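Local coordinates for protein 6-aminohexanoate-cyclic-dimer hydrolase (Arthrobacter sp., PDB 3A2Q) that hydrolyses the cyclic dimer of 6-aminohexanoate, a nylon-6 by-product, to its linear dimer as a member of the amidase family, at residues I87-Y95 with L330-V340. The protein carries 1 engineered substitution. Sequence-based numbering, arbitrary orientation.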
loop_
_atom_site.group_PDB
_atom_site.type_symbol
_atom_site.label_atom_id
_atom_site.label_comp_id
_atom_site.label_asym_id
_atom_site.label_seq_id
_atom_site.Cartn_x
_atom_site.Cartn_y
_atom_site.Cartn_z
ATOM N N ILE A 87 -3.236 -18.089 -1.159
ATOM C CA ILE A 87 -3.905 -19.149 -0.415
ATOM C C ILE A 87 -3.396 -20.452 -1.030
ATOM O O ILE A 87 -3.522 -20.663 -2.235
ATOM C CB ILE A 87 -5.439 -19.084 -0.569
ATOM C CG1 ILE A 87 -5.960 -17.743 -0.044
ATOM C CG2 ILE A 87 -6.083 -20.231 0.201
ATOM C CD1 ILE A 87 -7.462 -17.549 -0.209
ATOM N N LYS A 88 -2.799 -21.310 -0.208
ATOM C CA LYS A 88 -2.265 -22.580 -0.692
ATOM C C LYS A 88 -3.316 -23.323 -1.513
ATOM O O LYS A 88 -3.085 -23.660 -2.674
ATOM C CB LYS A 88 -1.815 -23.440 0.493
ATOM C CG LYS A 88 -1.139 -24.747 0.110
ATOM C CD LYS A 88 -0.658 -25.489 1.350
ATOM C CE LYS A 88 0.009 -26.810 0.995
ATOM N NZ LYS A 88 -0.938 -27.755 0.342
ATOM N N GLY A 89 -4.476 -23.558 -0.908
ATOM C CA GLY A 89 -5.548 -24.256 -1.594
ATOM C C GLY A 89 -5.944 -23.641 -2.925
ATOM O O GLY A 89 -6.444 -24.339 -3.807
ATOM N N MET A 90 -5.730 -22.337 -3.080
ATOM C CA MET A 90 -6.078 -21.658 -4.325
ATOM C C MET A 90 -4.967 -21.751 -5.362
ATOM O O MET A 90 -5.233 -21.836 -6.558
ATOM C CB MET A 90 -6.403 -20.184 -4.067
ATOM C CG MET A 90 -7.687 -19.947 -3.291
ATOM S SD MET A 90 -9.143 -20.612 -4.127
ATOM C CE MET A 90 -9.221 -19.547 -5.542
ATOM N N LYS A 91 -3.720 -21.730 -4.907
ATOM C CA LYS A 91 -2.593 -21.808 -5.826
ATOM C C LYS A 91 -2.605 -23.147 -6.564
ATOM O O LYS A 91 -2.356 -23.215 -7.768
ATOM C CB LYS A 91 -1.275 -21.649 -5.067
ATOM C CG LYS A 91 -0.060 -21.680 -5.974
ATOM C CD LYS A 91 1.241 -21.561 -5.201
ATOM C CE LYS A 91 2.416 -21.568 -6.166
ATOM N NZ LYS A 91 3.723 -21.496 -5.471
ATOM N N GLU A 92 -2.904 -24.208 -5.827
ATOM C CA GLU A 92 -2.948 -25.550 -6.387
ATOM C C GLU A 92 -4.096 -25.725 -7.379
ATOM O O GLU A 92 -3.963 -26.442 -8.374
ATOM C CB GLU A 92 -3.079 -26.568 -5.253
ATOM C CG GLU A 92 -1.891 -26.575 -4.309
ATOM C CD GLU A 92 -2.145 -27.380 -3.051
ATOM O OE1 GLU A 92 -1.188 -27.572 -2.269
ATOM O OE2 GLU A 92 -3.300 -27.815 -2.839
ATOM N N SER A 93 -5.214 -25.056 -7.112
ATOM C CA SER A 93 -6.393 -25.147 -7.968
ATOM C C SER A 93 -6.151 -24.595 -9.368
ATOM O O SER A 93 -6.874 -24.936 -10.307
ATOM C CB SER A 93 -7.564 -24.389 -7.342
ATOM O OG SER A 93 -7.417 -22.993 -7.536
ATOM N N GLY A 94 -5.146 -23.737 -9.505
ATOM C CA GLY A 94 -4.855 -23.151 -10.802
ATOM C C GLY A 94 -5.941 -22.187 -11.246
ATOM O O GLY A 94 -6.024 -21.828 -12.420
ATOM N N TYR A 95 -6.779 -21.766 -10.303
ATOM C CA TYR A 95 -7.869 -20.838 -10.592
ATOM C C TYR A 95 -7.399 -19.594 -11.342
ATOM O O TYR A 95 -6.325 -19.058 -11.069
ATOM C CB TYR A 95 -8.558 -20.409 -9.289
ATOM C CG TYR A 95 -9.551 -19.278 -9.463
ATOM C CD1 TYR A 95 -10.725 -19.460 -10.192
ATOM C CD2 TYR A 95 -9.297 -18.012 -8.931
ATOM C CE1 TYR A 95 -11.619 -18.413 -10.391
ATOM C CE2 TYR A 95 -10.187 -16.954 -9.127
ATOM C CZ TYR A 95 -11.344 -17.162 -9.859
ATOM O OH TYR A 95 -12.221 -16.121 -10.080
ATOM N N LEU A 330 -15.154 -19.912 -5.657
ATOM C CA LEU A 330 -14.482 -19.674 -6.930
ATOM C C LEU A 330 -13.996 -20.958 -7.588
ATOM O O LEU A 330 -14.004 -21.075 -8.812
ATOM C CB LEU A 330 -13.292 -18.734 -6.741
ATOM C CG LEU A 330 -13.602 -17.279 -6.396
ATOM C CD1 LEU A 330 -12.301 -16.513 -6.242
ATOM C CD2 LEU A 330 -14.450 -16.661 -7.494
ATOM N N ILE A 331 -13.570 -21.921 -6.780
ATOM C CA ILE A 331 -13.077 -23.178 -7.323
ATOM C C ILE A 331 -14.112 -24.298 -7.278
ATOM O O ILE A 331 -13.915 -25.354 -7.878
ATOM C CB ILE A 331 -11.806 -23.632 -6.590
ATOM C CG1 ILE A 331 -12.092 -23.797 -5.099
ATOM C CG2 ILE A 331 -10.696 -22.622 -6.822
ATOM C CD1 ILE A 331 -10.949 -24.420 -4.327
ATOM N N GLY A 332 -15.207 -24.072 -6.561
ATOM C CA GLY A 332 -16.257 -25.072 -6.489
ATOM C C GLY A 332 -16.249 -26.003 -5.293
ATOM O O GLY A 332 -17.033 -26.950 -5.247
ATOM N N ARG A 333 -15.374 -25.751 -4.326
ATOM C CA ARG A 333 -15.312 -26.595 -3.138
ATOM C C ARG A 333 -14.922 -25.779 -1.918
ATOM O O ARG A 333 -14.125 -24.846 -2.016
ATOM C CB ARG A 333 -14.294 -27.724 -3.327
ATOM C CG ARG A 333 -12.846 -27.266 -3.286
ATOM C CD ARG A 333 -11.879 -28.426 -3.471
ATOM N NE ARG A 333 -10.488 -27.995 -3.350
ATOM C CZ ARG A 333 -9.922 -27.604 -2.213
ATOM N NH1 ARG A 333 -10.621 -27.591 -1.086
ATOM N NH2 ARG A 333 -8.655 -27.217 -2.203
ATOM N N PRO A 334 -15.480 -26.120 -0.747
ATOM C CA PRO A 334 -15.158 -25.393 0.484
ATOM C C PRO A 334 -13.675 -25.549 0.799
ATOM O O PRO A 334 -13.067 -26.564 0.458
ATOM C CB PRO A 334 -16.036 -26.075 1.536
ATOM C CG PRO A 334 -17.161 -26.674 0.731
ATOM C CD PRO A 334 -16.460 -27.187 -0.491
ATOM N N LEU A 335 -13.091 -24.538 1.435
ATOM C CA LEU A 335 -11.684 -24.600 1.802
ATOM C C LEU A 335 -11.610 -25.141 3.221
ATOM O O LEU A 335 -12.491 -24.876 4.040
ATOM C CB LEU A 335 -11.043 -23.210 1.726
ATOM C CG LEU A 335 -10.981 -22.576 0.334
ATOM C CD1 LEU A 335 -10.309 -21.214 0.417
ATOM C CD2 LEU A 335 -10.213 -23.485 -0.614
ATOM N N THR A 336 -10.567 -25.910 3.505
ATOM C CA THR A 336 -10.397 -26.496 4.827
ATOM C C THR A 336 -9.139 -25.984 5.505
ATOM O O THR A 336 -8.334 -25.276 4.901
ATOM C CB THR A 336 -10.298 -28.025 4.748
ATOM O OG1 THR A 336 -9.048 -28.389 4.145
ATOM C CG2 THR A 336 -11.437 -28.587 3.912
ATOM N N GLU A 337 -8.974 -26.368 6.764
ATOM C CA GLU A 337 -7.823 -25.964 7.554
ATOM C C GLU A 337 -6.514 -26.349 6.875
ATOM O O GLU A 337 -5.441 -25.934 7.307
ATOM C CB GLU A 337 -7.904 -26.607 8.940
ATOM C CG GLU A 337 -6.801 -26.188 9.896
ATOM C CD GLU A 337 -7.021 -26.717 11.299
ATOM O OE1 GLU A 337 -6.220 -26.379 12.195
ATOM O OE2 GLU A 337 -7.996 -27.468 11.505
ATOM N N ASP A 338 -6.608 -27.129 5.803
ATOM C CA ASP A 338 -5.420 -27.571 5.078
ATOM C C ASP A 338 -5.143 -26.732 3.835
ATOM O O ASP A 338 -4.102 -26.887 3.190
ATOM C CB ASP A 338 -5.570 -29.043 4.676
ATOM C CG ASP A 338 -5.794 -29.954 5.871
ATOM O OD1 ASP A 338 -4.961 -29.928 6.805
ATOM O OD2 ASP A 338 -6.803 -30.695 5.876
ATOM N N ASP A 339 -6.071 -25.840 3.503
ATOM C CA ASP A 339 -5.928 -24.990 2.326
ATOM C C ASP A 339 -5.336 -23.617 2.640
ATOM O O ASP A 339 -4.808 -22.946 1.756
ATOM C CB ASP A 339 -7.290 -24.804 1.655
ATOM C CG ASP A 339 -7.872 -26.109 1.152
ATOM O OD1 ASP A 339 -7.228 -26.747 0.296
ATOM O OD2 ASP A 339 -8.969 -26.492 1.611
ATOM N N VAL A 340 -5.424 -23.208 3.900
ATOM C CA VAL A 340 -4.920 -21.905 4.317
ATOM C C VAL A 340 -3.903 -22.023 5.450
ATOM O O VAL A 340 -3.625 -23.121 5.933
ATOM C CB VAL A 340 -6.083 -21.002 4.783
ATOM C CG1 VAL A 340 -7.143 -20.917 3.690
ATOM C CG2 VAL A 340 -6.692 -21.547 6.057
HETATM O O HOH W 1 -7.150 -26.887 -4.398
#
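Asp-339 O receives the N-H of Gly-89 at 2.8 Å, the one direct hydrogen bond between 87-95 and 330-340; at 172° it is nearly straight, and it lies in the carbonyl plane on a lone pair. The donor sits in the first turn of helix 88-93, which thereby docks, in this amidase fold, on the loop that follows helix 308-331, itself ended by a Schellman motif with Gly-332 as C-prime. Close passage here suits glycine: a CB on Gly-89 would run into Asp-339 CB. The carboxylate of Asp-339 is held within its own loop by a hydrogen-bonded salt bridge, Arg-333 NH2 reaching OD1 at 2.9 Å from above the carboxylate plane. Arg-333 NH2 also donates to a water that in turn donates to Gly-89 O, 2.7 Å on each side, giving a second, indirect link. At the other end Leu-330 CB stands over one face of the Tyr-95 ring, 4.1 Å from its centroid and 16° off the normal, a CH-pi contact. Leu-330 CD1 lies 3.6 Å from Tyr-95 CE2, and Leu-330 CD2 touches Tyr-95 OH. CG of Tyr-95 lies anti to its N (chi1 171°), carrying the ring to Leu-330. Replacing Tyr-95 by an alanine would remove the ring and is likely to leave Leu-330 CB, CD1 and CD2 without their aromatic cover. Between these ends, Ile-331 CG2 fits against Met-90 CE at 3.6 Å and Ser-93 OG at 3.4 Å.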